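PDB 6Q2F: glycoside hydrolase family protein from Novosphingobium sp. PP1Y, which acts as an alpha-L-rhamnosidase, a glycoside hydrolase that releases L-rhamnose from rhamnosylated compounds. Local coordinates for residues I83-F89 / D125-A131; V472-E477 / V569-E575; L578-A584 / A602-A607. Residues are numbered along the deposited sequence.

Interaction 1 of 3, residues I83-F89 / D125-A131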
# COMPACT_ATOMS: atom_id res chain seq x y z
N ILE A 83 -3.25 4.02 -24.15
CA ILE A 83 -2.47 3.99 -22.92
C ILE A 83 -1.51 5.17 -22.94
O ILE A 83 -1.01 5.54 -24.01
CB ILE A 83 -1.75 2.64 -22.80
CG1 ILE A 83 -2.69 1.59 -22.23
CG2 ILE A 83 -0.44 2.76 -21.96
CD1 ILE A 83 -2.25 0.17 -22.53
N GLY A 84 -1.31 5.81 -21.79
CA GLY A 84 -0.53 7.03 -21.75
C GLY A 84 0.93 6.84 -21.36
O GLY A 84 1.74 7.76 -21.49
N GLY A 85 1.28 5.67 -20.87
CA GLY A 85 2.66 5.47 -20.45
C GLY A 85 2.85 4.09 -19.89
O GLY A 85 1.91 3.29 -19.79
N LEU A 86 4.09 3.81 -19.52
CA LEU A 86 4.46 2.45 -19.15
C LEU A 86 5.65 2.51 -18.22
O LEU A 86 6.48 3.41 -18.30
CB LEU A 86 4.76 1.59 -20.39
CG LEU A 86 6.03 1.86 -21.20
CD1 LEU A 86 6.08 0.82 -22.33
CD2 LEU A 86 6.08 3.27 -21.81
N GLN A 87 5.73 1.54 -17.32
CA GLN A 87 6.75 1.53 -16.28
C GLN A 87 7.47 0.19 -16.36
O GLN A 87 6.88 -0.85 -16.06
CB GLN A 87 6.12 1.79 -14.91
CG GLN A 87 5.15 3.01 -14.96
CD GLN A 87 4.83 3.63 -13.59
OE1 GLN A 87 4.78 2.95 -12.58
NE2 GLN A 87 4.60 4.93 -13.58
N ASN A 88 8.71 0.22 -16.81
CA ASN A 88 9.45 -0.98 -17.12
C ASN A 88 10.06 -1.61 -15.86
O ASN A 88 10.50 -0.90 -14.96
CB ASN A 88 10.56 -0.67 -18.13
CG ASN A 88 11.38 -1.90 -18.49
OD1 ASN A 88 12.60 -1.91 -18.35
ND2 ASN A 88 10.70 -2.96 -18.90
N PHE A 89 10.11 -2.94 -15.84
CA PHE A 89 10.86 -3.71 -14.85
C PHE A 89 11.61 -4.81 -15.57
O PHE A 89 11.03 -5.51 -16.42
CB PHE A 89 9.95 -4.36 -13.80
CG PHE A 89 9.07 -3.40 -13.08
CD1 PHE A 89 9.53 -2.74 -11.97
CD2 PHE A 89 7.76 -3.18 -13.51
CE1 PHE A 89 8.70 -1.85 -11.29
CE2 PHE A 89 6.93 -2.29 -12.84
CZ PHE A 89 7.40 -1.64 -11.73
N ASP A 125 5.12 9.19 -27.84
CA ASP A 125 4.56 10.07 -26.82
C ASP A 125 3.93 9.26 -25.67
O ASP A 125 2.81 9.51 -25.24
CB ASP A 125 3.54 11.05 -27.41
CG ASP A 125 3.16 12.14 -26.43
OD1 ASP A 125 3.84 12.25 -25.39
OD2 ASP A 125 2.18 12.88 -26.68
N LEU A 126 4.71 8.29 -25.18
CA LEU A 126 4.38 7.50 -24.00
C LEU A 126 5.36 7.86 -22.89
O LEU A 126 6.57 7.87 -23.12
CB LEU A 126 4.44 6.00 -24.30
CG LEU A 126 3.46 5.54 -25.36
CD1 LEU A 126 3.74 4.12 -25.88
CD2 LEU A 126 2.05 5.64 -24.79
N GLU A 127 4.84 8.16 -21.71
CA GLU A 127 5.69 8.42 -20.55
C GLU A 127 6.33 7.13 -20.07
O GLU A 127 5.63 6.22 -19.61
CB GLU A 127 4.88 9.05 -19.43
CG GLU A 127 5.62 9.09 -18.10
CD GLU A 127 4.73 9.53 -16.94
OE1 GLU A 127 4.69 10.73 -16.63
OE2 GLU A 127 4.07 8.64 -16.35
N LEU A 128 7.66 7.04 -20.13
CA LEU A 128 8.37 5.83 -19.73
C LEU A 128 8.95 6.02 -18.34
O LEU A 128 9.62 7.02 -18.07
CB LEU A 128 9.47 5.49 -20.73
CG LEU A 128 10.41 4.36 -20.33
CD1 LEU A 128 9.64 3.06 -20.08
CD2 LEU A 128 11.48 4.13 -21.40
N ALA A 129 8.69 5.05 -17.45
CA ALA A 129 9.27 5.03 -16.12
C ALA A 129 10.09 3.76 -15.92
O ALA A 129 9.87 2.73 -16.56
CB ALA A 129 8.18 5.10 -15.04
N ILE A 130 11.05 3.85 -14.99
CA ILE A 130 11.82 2.70 -14.54
C ILE A 130 11.69 2.62 -13.03
O ILE A 130 11.39 3.60 -12.35
CB ILE A 130 13.30 2.80 -14.94
CG1 ILE A 130 13.92 4.08 -14.34
CG2 ILE A 130 13.41 2.78 -16.44
CD1 ILE A 130 15.45 4.17 -14.56
N ALA A 131 11.93 1.42 -12.50
CA ALA A 131 11.99 1.25 -11.06
C ALA A 131 13.31 1.81 -10.53
O ALA A 131 14.27 2.04 -11.28
CB ALA A 131 11.87 -0.22 -10.69
O HOH W 1 1.53 10.11 -22.59
O HOH W 2 4.98 6.02 -16.57
O HOH W 3 12.98 -0.77 -14.06

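Interaction 2 of 3, residues V472-E477 / V569-E575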
# COMPACT_ATOMS: atom_id res chain seq x y z
N VAL A 472 22.16 7.11 0.04
CA VAL A 472 21.04 7.03 -0.89
C VAL A 472 21.36 7.79 -2.17
O VAL A 472 21.15 7.29 -3.28
CB VAL A 472 19.75 7.55 -0.22
CG1 VAL A 472 18.65 7.68 -1.27
CG2 VAL A 472 19.32 6.60 0.89
N ARG A 473 21.93 9.00 -2.03
CA ARG A 473 22.25 9.81 -3.20
C ARG A 473 23.30 9.15 -4.08
O ARG A 473 23.19 9.15 -5.31
CB ARG A 473 22.74 11.19 -2.77
CG ARG A 473 23.25 12.06 -3.91
CD ARG A 473 23.61 13.47 -3.39
NE ARG A 473 22.41 14.26 -3.11
CZ ARG A 473 21.77 14.96 -4.04
NH1 ARG A 473 22.21 14.95 -5.30
NH2 ARG A 473 20.71 15.67 -3.72
N GLU A 474 24.34 8.59 -3.46
CA GLU A 474 25.36 7.89 -4.22
C GLU A 474 24.76 6.68 -4.92
O GLU A 474 25.03 6.44 -6.10
CB GLU A 474 26.52 7.45 -3.32
CG GLU A 474 27.37 8.57 -2.74
CD GLU A 474 28.47 8.04 -1.81
OE1 GLU A 474 28.74 6.83 -1.84
OE2 GLU A 474 29.06 8.84 -1.04
N TYR A 475 23.95 5.91 -4.20
CA TYR A 475 23.25 4.80 -4.84
C TYR A 475 22.50 5.27 -6.09
O TYR A 475 22.67 4.72 -7.17
CB TYR A 475 22.28 4.12 -3.87
CG TYR A 475 21.33 3.23 -4.64
CD1 TYR A 475 21.72 1.96 -5.03
CD2 TYR A 475 20.08 3.70 -5.03
CE1 TYR A 475 20.89 1.17 -5.76
CE2 TYR A 475 19.24 2.92 -5.78
CZ TYR A 475 19.64 1.64 -6.13
OH TYR A 475 18.79 0.86 -6.87
N LEU A 476 21.67 6.31 -5.95
CA LEU A 476 20.75 6.67 -7.02
C LEU A 476 21.45 7.42 -8.15
O LEU A 476 21.09 7.24 -9.32
CB LEU A 476 19.57 7.49 -6.46
CG LEU A 476 18.34 7.52 -7.40
CD1 LEU A 476 17.79 6.11 -7.64
CD2 LEU A 476 17.22 8.47 -6.94
N GLU A 477 22.44 8.25 -7.84
CA GLU A 477 23.18 8.91 -8.91
C GLU A 477 23.88 7.88 -9.78
O GLU A 477 23.86 7.98 -11.01
CB GLU A 477 24.18 9.93 -8.36
CG GLU A 477 23.47 11.19 -7.81
CD GLU A 477 24.41 12.24 -7.26
OE1 GLU A 477 25.58 11.91 -6.95
OE2 GLU A 477 23.97 13.41 -7.14
N VAL A 569 15.63 10.74 -2.85
CA VAL A 569 15.25 10.14 -4.13
C VAL A 569 14.59 11.19 -5.01
O VAL A 569 14.94 11.35 -6.19
CB VAL A 569 14.33 8.93 -3.90
CG1 VAL A 569 13.66 8.56 -5.19
CG2 VAL A 569 15.13 7.74 -3.37
N ALA A 570 13.68 11.97 -4.42
CA ALA A 570 12.99 13.00 -5.19
C ALA A 570 13.95 14.09 -5.62
O ALA A 570 13.88 14.58 -6.75
CB ALA A 570 11.82 13.59 -4.39
N ASP A 571 14.87 14.48 -4.74
CA ASP A 571 15.86 15.51 -5.09
C ASP A 571 16.70 15.07 -6.27
O ASP A 571 16.89 15.82 -7.24
CB ASP A 571 16.76 15.81 -3.89
CG ASP A 571 16.04 16.54 -2.78
OD1 ASP A 571 14.88 16.93 -3.01
OD2 ASP A 571 16.65 16.71 -1.70
N VAL A 572 17.24 13.85 -6.20
CA VAL A 572 18.10 13.35 -7.27
C VAL A 572 17.32 13.21 -8.57
O VAL A 572 17.81 13.57 -9.64
CB VAL A 572 18.75 12.02 -6.85
CG1 VAL A 572 19.53 11.44 -8.03
CG2 VAL A 572 19.66 12.26 -5.65
N ALA A 573 16.10 12.69 -8.49
CA ALA A 573 15.26 12.60 -9.69
C ALA A 573 15.07 13.97 -10.30
O ALA A 573 15.24 14.15 -11.52
CB ALA A 573 13.92 11.97 -9.35
N HIS A 574 14.74 14.95 -9.47
CA HIS A 574 14.48 16.30 -9.97
C HIS A 574 15.72 16.92 -10.57
O HIS A 574 15.64 17.60 -11.60
CB HIS A 574 13.90 17.15 -8.84
CG HIS A 574 12.56 16.66 -8.39
ND1 HIS A 574 12.01 16.97 -7.17
CD2 HIS A 574 11.68 15.82 -9.00
CE1 HIS A 574 10.85 16.35 -7.04
NE2 HIS A 574 10.62 15.66 -8.14
N GLU A 575 16.87 16.70 -9.94
CA GLU A 575 18.12 17.20 -10.51
C GLU A 575 18.37 16.63 -11.89
O GLU A 575 19.08 17.25 -12.68
CB GLU A 575 19.29 16.88 -9.57
CG GLU A 575 19.26 17.73 -8.27
CD GLU A 575 19.97 17.04 -7.12
OE1 GLU A 575 20.82 16.16 -7.38
OE2 GLU A 575 19.66 17.36 -5.96
O HOH W 4 19.22 15.83 -1.29
O HOH W 5 22.27 14.48 -9.32

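Interaction 3 of 3, residues L578-A584 / A602-A607. With NA (sodium ion), chain B.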
# COMPACT_ATOMS: atom_id res chain seq x y z
N LEU A 578 13.66 14.15 -13.82
CA LEU A 578 12.77 13.02 -13.68
C LEU A 578 11.69 13.33 -12.65
O LEU A 578 11.91 14.07 -11.69
CB LEU A 578 13.54 11.77 -13.26
CG LEU A 578 14.62 11.26 -14.23
CD1 LEU A 578 15.52 10.21 -13.57
CD2 LEU A 578 13.95 10.63 -15.45
N LYS A 579 10.51 12.73 -12.85
CA LYS A 579 9.47 12.71 -11.82
C LYS A 579 9.55 11.40 -11.04
O LYS A 579 10.14 10.42 -11.48
CB LYS A 579 8.08 12.86 -12.45
CG LYS A 579 7.90 14.08 -13.31
CD LYS A 579 6.52 14.08 -13.96
CE LYS A 579 6.45 15.07 -15.13
NZ LYS A 579 7.11 14.54 -16.38
N VAL A 580 8.94 11.41 -9.86
CA VAL A 580 8.92 10.23 -8.98
C VAL A 580 7.47 9.80 -8.76
O VAL A 580 6.66 10.59 -8.25
CB VAL A 580 9.61 10.51 -7.64
CG1 VAL A 580 9.62 9.24 -6.77
CG2 VAL A 580 10.98 10.99 -7.90
N TYR A 581 7.16 8.57 -9.17
CA TYR A 581 6.01 7.83 -8.67
C TYR A 581 6.42 7.16 -7.36
O TYR A 581 7.40 6.41 -7.33
CB TYR A 581 5.56 6.77 -9.67
CG TYR A 581 4.88 7.28 -10.89
CD1 TYR A 581 5.61 7.75 -11.97
CD2 TYR A 581 3.49 7.24 -11.00
CE1 TYR A 581 4.97 8.22 -13.09
CE2 TYR A 581 2.85 7.67 -12.11
CZ TYR A 581 3.58 8.16 -13.16
OH TYR A 581 2.91 8.60 -14.27
N GLY A 582 5.66 7.39 -6.30
CA GLY A 582 6.14 6.94 -5.00
C GLY A 582 5.11 6.16 -4.21
O GLY A 582 4.13 6.72 -3.71
N GLU A 583 5.34 4.86 -4.08
CA GLU A 583 4.54 4.04 -3.18
C GLU A 583 5.16 4.11 -1.80
O GLU A 583 6.24 4.68 -1.61
CB GLU A 583 4.46 2.59 -3.68
CG GLU A 583 3.74 2.41 -4.97
CD GLU A 583 3.46 0.93 -5.29
OE1 GLU A 583 3.92 0.04 -4.55
OE2 GLU A 583 2.76 0.68 -6.29
N ALA A 584 4.50 3.50 -0.83
CA ALA A 584 5.02 3.49 0.53
C ALA A 584 4.98 2.10 1.14
O ALA A 584 5.63 1.18 0.63
CB ALA A 584 4.24 4.50 1.39
N ALA A 602 7.24 12.93 -3.34
CA ALA A 602 7.12 12.37 -4.68
C ALA A 602 6.21 13.25 -5.52
O ALA A 602 5.34 13.96 -5.01
CB ALA A 602 6.57 10.94 -4.63
N ASP A 603 6.44 13.23 -6.83
CA ASP A 603 5.57 13.96 -7.75
C ASP A 603 4.21 13.31 -7.85
O ASP A 603 3.20 13.99 -8.04
CB ASP A 603 6.22 14.02 -9.12
CG ASP A 603 7.52 14.76 -9.10
OD1 ASP A 603 8.55 14.10 -8.81
OD2 ASP A 603 7.51 15.98 -9.34
N ILE A 604 4.17 11.98 -7.77
CA ILE A 604 2.92 11.25 -7.89
C ILE A 604 2.83 10.23 -6.77
O ILE A 604 3.40 9.13 -6.87
CB ILE A 604 2.79 10.62 -9.28
CG1 ILE A 604 2.94 11.70 -10.35
CG2 ILE A 604 1.44 9.97 -9.42
CD1 ILE A 604 3.23 11.19 -11.71
N PRO A 605 2.16 10.56 -5.67
CA PRO A 605 1.91 9.57 -4.62
C PRO A 605 1.15 8.39 -5.20
O PRO A 605 0.27 8.56 -6.05
CB PRO A 605 1.08 10.34 -3.59
CG PRO A 605 1.44 11.78 -3.84
CD PRO A 605 1.58 11.87 -5.33
N MSE A 606 1.51 7.20 -4.78
CA MSE A 606 1.05 6.00 -5.41
C MSE A 606 0.69 4.94 -4.37
O MSE A 606 1.34 4.80 -3.33
CB MSE A 606 2.13 5.45 -6.38
CG MSE A 606 1.61 4.33 -7.25
SE MSE A 606 2.91 4.00 -8.64
CE MSE A 606 2.05 2.49 -9.55
N ALA A 607 -0.36 4.20 -4.68
CA ALA A 607 -0.85 3.12 -3.83
C ALA A 607 -1.11 1.91 -4.72
O ALA A 607 -0.61 1.83 -5.85
CB ALA A 607 -2.08 3.60 -3.06
NA NA B . 3.61 -2.38 -4.58

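Interaction 1 of 3, residues I83-F89 / D125-A131
The end of Leu-86 reaches between Leu-126 and Leu-128, its CD2 4.0 Å from both CB of Leu-126 and CD1 of Leu-128, on the sheet face padded by helices 68-81 and 108-124. The main chains run parallel: Glu-127 N donates to Gly-84 O (3.1 Å), Leu-86 N to Glu-127 O (2.9 Å), Ala-129 N to Leu-86 O (2.9 Å) and Asn-88 N to Ala-129 O (2.8 Å). Beyond Asn-88 the strands part, and water 3 bridges Asn-88 O (2.6 Å) and Ala-131 N (2.9 Å). A CB on Gly-85 would fall only 2.6 Å from Glu-127 O. Strand 85-91, helix 108-124 and strand 127-131 form a beta-alpha-beta unit of the (beta/alpha)8 barrel, whose interior the opposite face lines. There Gln-87 CG packs 3.7 Å from Ala-129 CB, and water 2 lies 3.2 Å from Gln-87 NE2 and 2.8 Å from Glu-127 OE2. Gln-87 OE1 is hydrogen-bonded to Trp-58, Glu-127 OE2 to Tyr-581 and salt-bridged to Arg-56. The helix-facing side is thus mostly apolar, Asn-88 excepted (ND2 bonds to Trp-59 O), whereas Gln-87, Glu-127 and water 2 form a polar network on the inner face.

Interaction 2 of 3, residues V472-E477 / V569-E575
Arg-473 gives both ends of its guanidinium to one carboxylate: NH1 donates to Glu-575 OE1 at 2.8 Å and NH2 to Glu-575 OE2 at 3.0 Å. NH1 also bridges to OE2 of Glu-477, one turn further along its own helix, at 3.0 Å, so a single cation serves two acids. The two acids are like charges held near each other, with 4.2 Å between Glu-477 OE2 and Glu-575 OE1 and no direct bond, and water 5 donates to each of these oxygens. Water 4 extends the network from Arg-473 NH2 to Asp-571 OD2. Beneath the charges, Val-572 CG2 sits 3.7 Å from Arg-473 NH1, over one face of the guanidinium. Deeper still the contact is aliphatic, with Leu-476 CD2 at 3.9 Å from Val-572 CB and 4.0 Å from Val-569 CG1. The segments' axes approach to 9.7 Å at 38°, an ordinary separation for packed helices that point roughly the same way. Helices 469-487 and 543-575 lie side by side on the outside of the barrel, where Leu-476, Val-569 and Ala-573 rest on strand 497-502.

Interaction 3 of 3, residues L578-A584 / A602-A607
Four hydrogen bonds join these parallel segments, and the first shows how a side chain can do the work of a main-chain acceptor. Val-580 N donates to Asp-603 OD1 at 2.9 Å, an oxygen that His-574 also reaches. Regular pairing then takes over: Ile-604 N to Val-580 O, Gly-582 N to Ile-604 O and Met-606 N to Gly-582 O, each 2.9 Å. Lys-579, Tyr-581 and Glu-583 turn their main-chain groups the other way, to strand 497-502. Met-606 O receives a CA-H contact from Glu-583 CA (3.3 Å) and a hydrogen bond from Arg-599.

On the inner face the polar ends of Tyr-581 and Glu-583 also find partners. The Tyr-581 hydroxyl is hydrogen-bonded to Glu-127 and Arg-674. Its ring offers a face to Ile-604, whose CD1 stands 3.6 Å from the centroid of the Tyr-581 ring in a CH-pi contact, while SE of Met-606, here selenomethionine, makes an oblique Met-aromatic contact. Glu-583 OE1 binds the sodium ion at 2.4 Å, and Asp-503, Ser-504, Glu-586 and Glu-644 complete the site.

Strands 579-582 and 604-610 are neighbours in the parallel barrel, flanked by strands 497-502 and 642-649. On the outer face Gly-582 has no CB; one there would lie 2.8 Å from Ala-602 CB. Pro-605 and Ala-607 face outward onto helix 620-636, whereas Tyr-581 and Met-606 pack inward against Ala-642, and Glu-583 and Met-606 against Trp-58.

How the interactions relate
All three contacts belong to one (beta/alpha)8 barrel and come in series along the chain. Interactions 1 and 3 are strand pairs of its parallel sheet, separated by strand 497-502, their centres 13 Å apart; Glu-127 and Tyr-581 meet on the inner face, over that strand. Interaction 2 joins two helices outside the same strand, about 19 Å between centres from interaction 1 and 14 Å from interaction 3. Helix 543-575 leads into strand 579-582, and His-574 reaches Asp-603, coupling shell to sheet. The sodium ion, bound by Glu-583 of interaction 3, lies toward the C-terminal ends of the strands, about 8 Å from the Phe-89 side chain, consistent with the active-site end of such barrels.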